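Local coordinates for ParB domain protein nuclease (Sulfolobus solfataricus, PDB 5K5D) that probably takes part in DNA segregation as a pNOB8-like ParB-N partition protein and may act as a nuclease, at residues Glu12-Ile16 against Glu17-Glu21; Lys238-Ala241 against Pro242-Asp246. The protein carries 4 engineered substitutions. All blocks are in the same frame, centred on the assembly; numbering follows the deposited sequence.

How the contacts relate
From the N terminus, contact 1 comes first: residues 12-16 run off the end of strand 9-15, and residues 17-21 lead on to helix 23-26, so the contact closes a tight turn at an outer strand of the four-stranded mixed sheet, within the ParB-like N-terminal region. Contact 2 follows much later in the chain, where residues 238-241 leave helix 234-238 and residues 242-246 start helix 242-250, in the second-domain region. The two are in series, neither nesting nor crossing. Their centres lie about 48 Å apart on opposite sides of the chain's centre, and each joins elements adjacent in the chain.

Contact 1. Residues Glu12-Ile16 against Glu17-Glu21; sequences EVVSI and EKLKE
Ser15 and Lys18 close a beta turn where strand 9-15 ends. The backbone bond comes first: Lys18 N donates to Ser15 O over 2.9 Å at 159°, approaching from above the carbonyl plane. With Ile16 and Glu17 at the two corners in near-helical conformations, this is a type I turn. A water continues the polar framework one step on, giving one hydrogen to Ile16 O and the other to Leu19 O, each 2.9 Å from its oxygen, and so joins the corner of the turn to the chain leaving it.

Van der Waals contacts fill in round these bonds. Ser15 OG stands between its own backbone N and carbonyl carbon (chi1 71°), which sets it 3.2 Å from Lys18 CB. The lysine chain is fully extended, with CG anti to the backbone N (chi1 -170°), and its CD passes 3.9 Å from Val14 CB, the two side chains crossing at about a right angle. Val14, which is buried, also meets Leu19 more loosely, CG2 to CD1 at 4.3 Å. Ile16 and Glu17 lie side by side, the glutamate bent at its second torsion to bring OE2 within 3.4 Å of Ile16 CG2; Ile16 itself packs against Leu66 and Phe74.

Charge enters at the far end of the lysine. Lys18 NZ remains 4.8 Å from Glu12 OE1, near but not paired, while Glu12 is held by Lys81 and Tyr57, and Lys18 makes a cation-pi contact with that same tyrosine. The chemistry thus divides by kind: a backbone turn and a water fix the change of direction, Val14 packs against the lysine's methylenes and Leu19, and the opposite charges of Lys18 and Glu12 probably attract at this range without forming a salt bridge.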
# COMPACT_ATOMS: atom_id res chain seq x y z
N GLU B 12 -13.14 2.53 -25.33
CA GLU B 12 -13.76 3.66 -25.99
C GLU B 12 -12.97 4.95 -25.86
O GLU B 12 -12.11 5.08 -24.98
CB GLU B 12 -15.20 3.87 -25.50
CG GLU B 12 -15.33 4.09 -24.01
CD GLU B 12 -16.77 4.35 -23.59
OE1 GLU B 12 -17.17 5.53 -23.55
OE2 GLU B 12 -17.50 3.38 -23.31
N VAL B 13 -13.26 5.90 -26.74
CA VAL B 13 -12.62 7.21 -26.71
C VAL B 13 -13.64 8.25 -26.29
O VAL B 13 -14.77 8.25 -26.77
CB VAL B 13 -12.04 7.59 -28.07
CG1 VAL B 13 -11.38 8.96 -27.99
CG2 VAL B 13 -11.06 6.54 -28.54
N VAL B 14 -13.22 9.14 -25.40
CA VAL B 14 -14.12 10.16 -24.87
C VAL B 14 -13.41 11.50 -24.79
O VAL B 14 -12.18 11.56 -24.82
CB VAL B 14 -14.60 9.77 -23.46
CG1 VAL B 14 -15.45 8.51 -23.53
CG2 VAL B 14 -13.42 9.57 -22.54
N SER B 15 -14.19 12.57 -24.70
CA SER B 15 -13.63 13.90 -24.51
C SER B 15 -12.83 13.91 -23.21
O SER B 15 -13.24 13.31 -22.22
CB SER B 15 -14.73 14.97 -24.46
OG SER B 15 -15.49 14.88 -23.26
N ILE B 16 -11.68 14.57 -23.24
CA ILE B 16 -10.76 14.52 -22.11
C ILE B 16 -11.39 15.05 -20.83
O ILE B 16 -11.00 14.67 -19.73
CB ILE B 16 -9.45 15.28 -22.43
CG1 ILE B 16 -8.39 14.99 -21.37
CG2 ILE B 16 -9.72 16.78 -22.56
CD1 ILE B 16 -7.01 15.46 -21.75
N GLU B 17 -12.39 15.91 -20.98
CA GLU B 17 -13.04 16.53 -19.83
C GLU B 17 -14.22 15.71 -19.32
O GLU B 17 -14.85 16.06 -18.31
CB GLU B 17 -13.48 17.95 -20.17
CG GLU B 17 -12.35 18.85 -20.66
CD GLU B 17 -11.27 19.04 -19.62
OE1 GLU B 17 -11.62 19.23 -18.43
OE2 GLU B 17 -10.07 19.00 -19.98
N LYS B 18 -14.53 14.63 -20.02
CA LYS B 18 -15.65 13.78 -19.62
C LYS B 18 -15.30 12.94 -18.39
O LYS B 18 -16.19 12.47 -17.67
CB LYS B 18 -16.08 12.88 -20.78
CG LYS B 18 -17.38 12.13 -20.56
CD LYS B 18 -17.77 11.33 -21.79
CE LYS B 18 -19.03 10.50 -21.54
NZ LYS B 18 -19.41 9.73 -22.76
N LEU B 19 -14.00 12.77 -18.14
CA LEU B 19 -13.53 11.96 -17.01
C LEU B 19 -13.65 12.68 -15.67
O LEU B 19 -13.13 13.78 -15.49
CB LEU B 19 -12.08 11.52 -17.23
CG LEU B 19 -11.86 10.11 -17.78
CD1 LEU B 19 -13.18 9.48 -18.25
CD2 LEU B 19 -10.81 10.11 -18.89
N LYS B 20 -14.35 12.05 -14.73
CA LYS B 20 -14.54 12.60 -13.40
C LYS B 20 -13.54 11.98 -12.43
O LYS B 20 -13.29 10.78 -12.48
CB LYS B 20 -15.97 12.36 -12.92
CG LYS B 20 -17.02 12.97 -13.85
CD LYS B 20 -18.33 12.21 -13.78
CE LYS B 20 -19.25 12.63 -14.93
NZ LYS B 20 -20.42 11.71 -15.07
N GLU B 21 -12.97 12.80 -11.56
CA GLU B 21 -11.94 12.31 -10.66
C GLU B 21 -12.47 12.03 -9.26
O GLU B 21 -13.37 12.72 -8.77
CB GLU B 21 -10.75 13.27 -10.60
CG GLU B 21 -11.02 14.57 -9.87
CD GLU B 21 -9.76 15.41 -9.73
OE1 GLU B 21 -8.95 15.43 -10.68
OE2 GLU B 21 -9.58 16.03 -8.66
O HOH W 1 -11.15 15.40 -16.90

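Contact 2. Residues Lys238-Ala241 against Pro242-Asp246; sequences KDLA and PALRD
Leu240 leans against the first turn of helix 242-250, meeting both Leu244 and Arg245. Its CD2 lies 3.6 Å from Leu244 CB and reaches Leu244 CD1 as well, the two leucines crossing at about a right angle. Beside this, Leu240 CB stands 3.9 Å from Arg245 CB. Leu240, just before the N-cap, and Arg245, at the fourth helical position, occupy the places of a hydrophobic staple, with the aliphatic base of an arginine as one partner.

The tight part is the start of the helix's backbone bonding. Ala241, at the N-cap, offers a single carbonyl oxygen to two amides: Arg245 N donates to Ala241 O over 2.8 Å, nearly straight at 165° and tilted only 19° from the carbonyl plane, whereas Leu244 N donates to the same oxygen over 2.7 Å from well above that plane. Pro242, which has no amide hydrogen to give, occupies the first helical position, and its CD packs 3.6 Å from Ala241 CB.

The chain of Arg245 starts out opposite its amide nitrogen (chi1 -176°) and bends at its third torsion, which turns one edge of the guanidinium towards Leu240 O; the angle there is too poor for a hydrogen bond. An alanine at the Leu240 position is likely to open a gap beside Leu244, leaving that side chain less well packed and freer to turn.

The solvent side is looser: Lys238 is exposed and its CB points away from the new helix, while Leu244 is exposed although Leu240 packs against it. Helix 203-210 covers this end: Trp204 touches Lys238 and Arg245, and Tyr208 hydrogen-bonds Asp246, so the junction between helices 234-238 and 242-250 rests against that earlier helix.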
# COMPACT_ATOMS: atom_id res chain seq x y z
N LYS B 238 8.22 0.82 21.54
CA LYS B 238 7.05 1.48 20.97
C LYS B 238 6.71 2.76 21.71
O LYS B 238 6.31 3.76 21.11
CB LYS B 238 5.85 0.53 21.00
CG LYS B 238 4.51 1.20 20.74
CD LYS B 238 3.34 0.28 21.12
CE LYS B 238 2.00 0.97 20.90
NZ LYS B 238 0.89 0.25 21.58
N ASP B 239 6.87 2.74 23.03
CA ASP B 239 6.50 3.88 23.87
C ASP B 239 7.64 4.89 23.99
O ASP B 239 7.49 5.92 24.63
CB ASP B 239 6.07 3.40 25.26
CG ASP B 239 4.78 2.62 25.23
OD1 ASP B 239 3.98 2.84 24.30
OD2 ASP B 239 4.56 1.78 26.14
N LEU B 240 8.76 4.58 23.36
CA LEU B 240 9.90 5.48 23.34
C LEU B 240 9.47 6.81 22.72
O LEU B 240 8.57 6.84 21.89
CB LEU B 240 11.04 4.88 22.52
CG LEU B 240 12.39 4.72 23.21
CD1 LEU B 240 13.46 4.34 22.19
CD2 LEU B 240 12.78 5.99 23.95
N ALA B 241 10.11 7.90 23.14
CA ALA B 241 9.83 9.20 22.55
C ALA B 241 10.39 9.26 21.13
O ALA B 241 11.48 8.75 20.87
CB ALA B 241 10.43 10.30 23.41
N PRO B 242 9.64 9.88 20.21
CA PRO B 242 10.06 9.96 18.81
C PRO B 242 11.51 10.43 18.66
O PRO B 242 12.23 9.92 17.80
CB PRO B 242 9.09 10.99 18.21
CG PRO B 242 8.38 11.62 19.38
CD PRO B 242 8.38 10.58 20.45
N ALA B 243 11.92 11.37 19.50
CA ALA B 243 13.28 11.90 19.48
C ALA B 243 14.32 10.79 19.59
O ALA B 243 15.43 10.90 19.07
CB ALA B 243 13.47 12.91 20.60
N LEU B 244 13.95 9.72 20.29
CA LEU B 244 14.84 8.60 20.51
C LEU B 244 14.51 7.43 19.58
O LEU B 244 15.41 6.77 19.06
CB LEU B 244 14.79 8.15 21.97
CG LEU B 244 15.23 9.21 22.97
CD1 LEU B 244 14.99 8.76 24.41
CD2 LEU B 244 16.69 9.57 22.75
N ARG B 245 13.22 7.18 19.37
CA ARG B 245 12.77 6.04 18.57
C ARG B 245 13.08 6.20 17.08
O ARG B 245 13.47 5.24 16.41
CB ARG B 245 11.28 5.80 18.77
CG ARG B 245 10.74 4.57 18.04
CD ARG B 245 9.25 4.38 18.29
NE ARG B 245 8.43 5.38 17.61
CZ ARG B 245 8.04 6.52 18.15
NH1 ARG B 245 8.38 6.82 19.40
NH2 ARG B 245 7.30 7.38 17.46
N ASP B 246 12.91 7.41 16.56
CA ASP B 246 13.16 7.66 15.15
C ASP B 246 14.60 7.33 14.74
O ASP B 246 14.81 6.54 13.83
CB ASP B 246 12.79 9.10 14.78
CG ASP B 246 11.34 9.43 15.08
OD1 ASP B 246 10.49 8.52 14.98
OD2 ASP B 246 11.05 10.59 15.43